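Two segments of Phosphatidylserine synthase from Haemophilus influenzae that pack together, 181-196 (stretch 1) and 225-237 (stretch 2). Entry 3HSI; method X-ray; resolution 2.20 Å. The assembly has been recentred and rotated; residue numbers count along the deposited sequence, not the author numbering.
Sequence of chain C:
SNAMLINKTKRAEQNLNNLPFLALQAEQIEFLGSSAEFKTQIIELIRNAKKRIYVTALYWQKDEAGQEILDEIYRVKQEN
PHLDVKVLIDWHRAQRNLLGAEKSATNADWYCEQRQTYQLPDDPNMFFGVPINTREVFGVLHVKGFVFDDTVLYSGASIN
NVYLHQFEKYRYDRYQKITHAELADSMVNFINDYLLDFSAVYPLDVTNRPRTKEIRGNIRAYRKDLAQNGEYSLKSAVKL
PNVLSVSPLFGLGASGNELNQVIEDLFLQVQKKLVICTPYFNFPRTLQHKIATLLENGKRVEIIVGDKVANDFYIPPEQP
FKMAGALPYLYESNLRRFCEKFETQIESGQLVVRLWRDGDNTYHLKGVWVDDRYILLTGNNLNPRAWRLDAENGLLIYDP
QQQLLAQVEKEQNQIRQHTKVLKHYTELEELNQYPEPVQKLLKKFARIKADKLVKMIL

Stretch 1, residues 181-196: AELADSMVNFINDYLL
Stretch 2 (225-237) DLAQNGEYSLKSA

The most unusual feature is a very short hydrogen bond: Ser236 OG donates to Glu182 OE1 at 2.4 Å. It belongs to a carboxylate clasp at one end of the contact. Lys235 N donates to Glu182 OE2 at 2.9 Å. Ser236 N adds weak bonds to Glu182 OE1 at 3.3 Å and Glu182 OE2 at 3.4 Å. Glutamate suits this place because its two oxygens can receive two successive backbone amides and a hydroxyl. Its CA-to-CB bond points toward stretch 2, but chi1 (-126°) and chi2 (-141°) lie between wells, with chi3 at -99°. Ser236 has chi1 p and Lys235 chi1 m.

Stretch 1 is helical from 181 to 195, with a wider pi-type turn at 191-195. There Leu195 N bonds to Phe190 O at 3.2 Å and Leu196 N to Ile191 O at 2.8 Å. Leu196 leaves helical geometry at phi/psi -79/63. Stretch 2 begins as the end of a helix, 225-229. The N-to-C directions of the two helices make an angle of 132°, and their axes come within 10.9 Å. Gly230 leaves the helix at -59/129. Residues 231-234 are extended, with phi from -160 to -89 and psi from 145 to 154. Lys235 turns to -91/-46 and Ser236 to -112/38.

The extended segment runs against the direction of the long helix. The CA of Tyr194 lies 5.8 Å from the CA of Gly230, the CA of Phe190 5.6 Å from the CA of Tyr232, and the CA of Ser186 6.0 Å from the CA of Ser233.

At the last of these pairs, Ser186 (chi1 t) donates from OG to Ser233 O at 2.9 Å. The short serine side chain brings its hydroxyl straight to the carbonyl. Water 1 joins the same two backbones, donating to Ser186 O at 2.7 Å and accepting from Ser233 N at 2.7 Å. Leu234 CD2 packs 4.0 Å from Ser186 OG.

The centre is aromatic. Phe190 (chi1 t, chi2 76°) and Tyr232 (chi1 m, chi2 -91°) stack face to face, with centroids 4.2 Å apart and planes at 24°. Phe190 is buried. Glu231 O lies at its ring edge, 3.3 Å from Phe190 CD1. Met187, a buried selenomethionine with chi1 m and chi2 t, packs its apolar CG 4.0 Å from Tyr232 CE1. Tyr232 OH hydrogen-bonds water 2 at 2.7 Å and is also satisfied elsewhere in the structure.

Tyr194 (chi1 m, chi2 -70°) lays its ring over the chain at Gly230. Gly230 CA makes a CH-pi contact 3.8 Å from the Tyr194 ring centroid, 15° off the normal. Glycine fits closely here: an ideal CB would lie 3.4 Å from Phe190 CE1 and be crowded by Leu226 O at 3.0 Å.

Leu226 (chi1 t, chi2 p) closes the apolar end. Its CD1 lies 3.7 Å from Tyr194 CB, and its CD2 lies 3.9 Å from Leu195 CD2. Both leucines are buried, and their apolar side chains suit this packing. Leu195 has chi1 m and chi2 t; its CA-to-CB bond points away from stretch 2, but the end of the side chain comes nearer. In all, the contact buries 745 Å², both sides summed.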

# COMPACT_ATOMS: atom_id res chain seq x y z
N ALA C 181 27.85 -0.96 -26.21
CA ALA C 181 28.22 -2.20 -25.52
C ALA C 181 28.22 -2.10 -23.98
O ALA C 181 27.77 -3.01 -23.28
CB ALA C 181 29.58 -2.69 -26.02
N GLU C 182 28.73 -0.99 -23.47
CA GLU C 182 28.89 -0.83 -22.03
C GLU C 182 27.51 -0.59 -21.37
O GLU C 182 27.24 -1.11 -20.28
CB GLU C 182 29.86 0.33 -21.73
CG GLU C 182 31.03 -0.02 -20.83
CD GLU C 182 31.39 1.11 -19.79
OE1 GLU C 182 32.34 1.87 -20.08
OE2 GLU C 182 30.73 1.22 -18.70
N LEU C 183 26.63 0.16 -22.04
CA LEU C 183 25.25 0.28 -21.56
C LEU C 183 24.55 -1.09 -21.60
O LEU C 183 23.89 -1.50 -20.64
CB LEU C 183 24.42 1.33 -22.35
CG LEU C 183 22.97 1.49 -21.80
CD1 LEU C 183 22.99 1.94 -20.36
CD2 LEU C 183 22.09 2.46 -22.57
N ALA C 184 24.73 -1.81 -22.71
CA ALA C 184 24.11 -3.12 -22.83
C ALA C 184 24.61 -4.04 -21.71
O ALA C 184 23.81 -4.65 -21.01
CB ALA C 184 24.35 -3.75 -24.22
N ASP C 185 25.93 -4.10 -21.53
CA ASP C 185 26.50 -4.95 -20.46
C ASP C 185 25.94 -4.54 -19.08
O ASP C 185 25.64 -5.38 -18.27
CB ASP C 185 28.01 -4.86 -20.45
CG ASP C 185 28.65 -5.57 -21.63
OD1 ASP C 185 27.96 -6.34 -22.37
OD2 ASP C 185 29.86 -5.36 -21.83
N SER C 186 25.75 -3.26 -18.86
CA SER C 186 25.27 -2.79 -17.55
C SER C 186 23.84 -3.24 -17.28
O SER C 186 23.49 -3.58 -16.16
CB SER C 186 25.31 -1.26 -17.50
OG SER C 186 24.76 -0.79 -16.28
N MSE C 187 23.02 -3.24 -18.33
CA MSE C 187 21.63 -3.62 -18.19
C MSE C 187 21.43 -5.14 -17.95
O MSE C 187 20.70 -5.57 -17.03
CB MSE C 187 20.84 -3.05 -19.38
CG MSE C 187 20.83 -1.52 -19.31
SE MSE C 187 19.57 -0.72 -20.52
CE MSE C 187 18.05 -0.65 -19.27
N VAL C 188 22.16 -5.93 -18.72
CA VAL C 188 22.19 -7.37 -18.55
C VAL C 188 22.76 -7.77 -17.17
O VAL C 188 22.29 -8.71 -16.56
CB VAL C 188 23.06 -8.01 -19.66
CG1 VAL C 188 23.38 -9.49 -19.34
CG2 VAL C 188 22.38 -7.81 -21.03
N ASN C 189 23.80 -7.07 -16.71
CA ASN C 189 24.34 -7.31 -15.37
C ASN C 189 23.30 -7.08 -14.26
O ASN C 189 23.18 -7.87 -13.33
CB ASN C 189 25.60 -6.51 -15.13
CG ASN C 189 26.81 -7.10 -15.84
OD1 ASN C 189 26.81 -8.26 -16.22
ND2 ASN C 189 27.84 -6.30 -15.99
N PHE C 190 22.53 -6.01 -14.40
CA PHE C 190 21.46 -5.68 -13.43
C PHE C 190 20.45 -6.81 -13.38
O PHE C 190 20.01 -7.26 -12.30
CB PHE C 190 20.77 -4.34 -13.80
CG PHE C 190 19.66 -3.97 -12.86
CD1 PHE C 190 19.93 -3.46 -11.60
CD2 PHE C 190 18.33 -4.21 -13.21
CE1 PHE C 190 18.88 -3.15 -10.71
CE2 PHE C 190 17.27 -3.90 -12.31
CZ PHE C 190 17.55 -3.37 -11.08
N ILE C 191 20.09 -7.28 -14.57
CA ILE C 191 19.09 -8.32 -14.71
C ILE C 191 19.59 -9.59 -14.05
O ILE C 191 18.89 -10.15 -13.21
CB ILE C 191 18.74 -8.57 -16.19
CG1 ILE C 191 17.92 -7.36 -16.72
CG2 ILE C 191 17.97 -9.88 -16.37
CD1 ILE C 191 17.79 -7.37 -18.21
N ASN C 192 20.81 -10.01 -14.39
CA ASN C 192 21.38 -11.21 -13.82
C ASN C 192 21.62 -11.07 -12.32
O ASN C 192 21.22 -11.94 -11.57
CB ASN C 192 22.70 -11.59 -14.49
CG ASN C 192 22.50 -12.44 -15.71
OD1 ASN C 192 22.29 -13.64 -15.61
ND2 ASN C 192 22.62 -11.84 -16.89
N ASP C 193 22.25 -9.96 -11.92
CA ASP C 193 22.66 -9.72 -10.54
C ASP C 193 21.53 -9.40 -9.61
O ASP C 193 21.56 -9.83 -8.46
CB ASP C 193 23.69 -8.58 -10.43
CG ASP C 193 25.02 -8.91 -11.09
OD1 ASP C 193 25.20 -10.04 -11.60
OD2 ASP C 193 25.90 -8.03 -11.11
N TYR C 194 20.55 -8.62 -10.07
CA TYR C 194 19.48 -8.15 -9.18
C TYR C 194 18.06 -8.67 -9.47
O TYR C 194 17.36 -9.08 -8.55
CB TYR C 194 19.48 -6.63 -9.10
CG TYR C 194 20.68 -6.10 -8.34
CD1 TYR C 194 20.78 -6.29 -6.96
CD2 TYR C 194 21.71 -5.44 -9.01
CE1 TYR C 194 21.88 -5.86 -6.25
CE2 TYR C 194 22.84 -4.97 -8.30
CZ TYR C 194 22.91 -5.20 -6.93
OH TYR C 194 23.98 -4.76 -6.20
N LEU C 195 17.64 -8.65 -10.72
CA LEU C 195 16.27 -9.05 -11.03
C LEU C 195 16.06 -10.55 -10.93
O LEU C 195 15.10 -10.98 -10.32
CB LEU C 195 15.81 -8.56 -12.41
CG LEU C 195 15.31 -7.13 -12.49
CD1 LEU C 195 14.74 -6.86 -13.88
CD2 LEU C 195 14.26 -6.86 -11.41
N LEU C 196 16.97 -11.31 -11.55
CA LEU C 196 16.89 -12.76 -11.60
C LEU C 196 17.35 -13.45 -10.32
O LEU C 196 18.29 -14.22 -10.35
CB LEU C 196 17.72 -13.30 -12.77
CG LEU C 196 17.14 -13.37 -14.17
CD1 LEU C 196 18.12 -14.18 -15.01
CD2 LEU C 196 15.78 -14.04 -14.14
N ASP C 225 15.03 -6.85 -0.54
CA ASP C 225 16.42 -6.85 -0.97
C ASP C 225 16.61 -6.00 -2.23
O ASP C 225 17.54 -5.20 -2.30
CB ASP C 225 16.92 -8.29 -1.19
CG ASP C 225 18.43 -8.37 -1.43
OD1 ASP C 225 19.20 -7.69 -0.73
OD2 ASP C 225 18.87 -9.12 -2.31
N LEU C 226 15.73 -6.15 -3.21
CA LEU C 226 15.85 -5.40 -4.46
C LEU C 226 15.65 -3.89 -4.24
O LEU C 226 16.39 -3.07 -4.79
CB LEU C 226 14.84 -5.95 -5.45
CG LEU C 226 14.89 -5.40 -6.88
CD1 LEU C 226 16.21 -5.72 -7.57
CD2 LEU C 226 13.73 -5.98 -7.63
N ALA C 227 14.67 -3.54 -3.39
CA ALA C 227 14.38 -2.16 -3.08
C ALA C 227 15.61 -1.50 -2.44
O ALA C 227 15.93 -0.36 -2.73
CB ALA C 227 13.17 -2.05 -2.12
N GLN C 228 16.30 -2.21 -1.56
CA GLN C 228 17.42 -1.56 -0.90
C GLN C 228 18.73 -1.66 -1.67
O GLN C 228 19.59 -0.81 -1.51
CB GLN C 228 17.56 -2.01 0.56
CG GLN C 228 18.15 -3.35 0.80
CD GLN C 228 18.41 -3.57 2.31
OE1 GLN C 228 18.30 -2.63 3.10
NE2 GLN C 228 18.74 -4.81 2.70
N ASN C 229 18.89 -2.68 -2.51
CA ASN C 229 20.21 -2.85 -3.13
C ASN C 229 20.29 -2.74 -4.64
O ASN C 229 21.35 -2.50 -5.16
CB ASN C 229 20.88 -4.16 -2.70
CG ASN C 229 20.98 -4.30 -1.20
OD1 ASN C 229 21.62 -3.49 -0.54
ND2 ASN C 229 20.38 -5.35 -0.67
N GLY C 230 19.19 -2.92 -5.36
CA GLY C 230 19.28 -2.89 -6.80
C GLY C 230 19.83 -1.58 -7.31
O GLY C 230 19.35 -0.50 -6.92
N GLU C 231 20.85 -1.66 -8.16
CA GLU C 231 21.42 -0.49 -8.82
C GLU C 231 22.18 -0.95 -10.05
O GLU C 231 22.58 -2.10 -10.12
CB GLU C 231 22.36 0.29 -7.87
CG GLU C 231 23.54 -0.54 -7.37
CD GLU C 231 24.47 0.26 -6.43
OE1 GLU C 231 24.26 1.49 -6.25
OE2 GLU C 231 25.42 -0.35 -5.88
N TYR C 232 22.32 -0.09 -11.04
CA TYR C 232 23.10 -0.41 -12.23
C TYR C 232 24.55 -0.00 -11.94
O TYR C 232 24.76 0.88 -11.13
CB TYR C 232 22.59 0.35 -13.44
CG TYR C 232 21.23 -0.10 -13.94
CD1 TYR C 232 21.13 -1.09 -14.91
CD2 TYR C 232 20.05 0.47 -13.45
CE1 TYR C 232 19.91 -1.51 -15.38
CE2 TYR C 232 18.80 0.05 -13.93
CZ TYR C 232 18.76 -0.94 -14.90
OH TYR C 232 17.59 -1.42 -15.41
N SER C 233 25.52 -0.67 -12.56
CA SER C 233 26.94 -0.27 -12.42
C SER C 233 27.51 0.15 -13.77
O SER C 233 27.17 -0.40 -14.80
CB SER C 233 27.79 -1.43 -11.89
OG SER C 233 27.51 -1.69 -10.54
N LEU C 234 28.39 1.13 -13.73
CA LEU C 234 29.06 1.60 -14.92
C LEU C 234 30.56 1.40 -14.75
O LEU C 234 31.07 1.52 -13.63
CB LEU C 234 28.72 3.07 -15.17
CG LEU C 234 27.26 3.35 -15.52
CD1 LEU C 234 27.01 4.85 -15.63
CD2 LEU C 234 26.84 2.62 -16.81
N LYS C 235 31.25 1.09 -15.83
CA LYS C 235 32.70 0.99 -15.74
C LYS C 235 33.45 2.29 -16.02
O LYS C 235 34.37 2.63 -15.28
CB LYS C 235 33.23 -0.17 -16.59
CG LYS C 235 33.19 -1.48 -15.86
CD LYS C 235 33.51 -2.66 -16.76
CE LYS C 235 33.22 -3.95 -16.00
NZ LYS C 235 32.47 -4.96 -16.80
N SER C 236 33.09 3.00 -17.09
CA SER C 236 33.88 4.18 -17.44
C SER C 236 33.15 5.52 -17.26
O SER C 236 33.35 6.46 -18.04
CB SER C 236 34.59 4.03 -18.82
OG SER C 236 33.68 3.89 -19.90
N ALA C 237 32.35 5.60 -16.18
CA ALA C 237 31.53 6.77 -15.85
C ALA C 237 32.29 7.92 -15.18
O ALA C 237 33.15 7.72 -14.30
CB ALA C 237 30.36 6.36 -14.98
O HOH W 1 24.67 -2.92 -13.88
O HOH W 2 17.97 -3.53 -16.97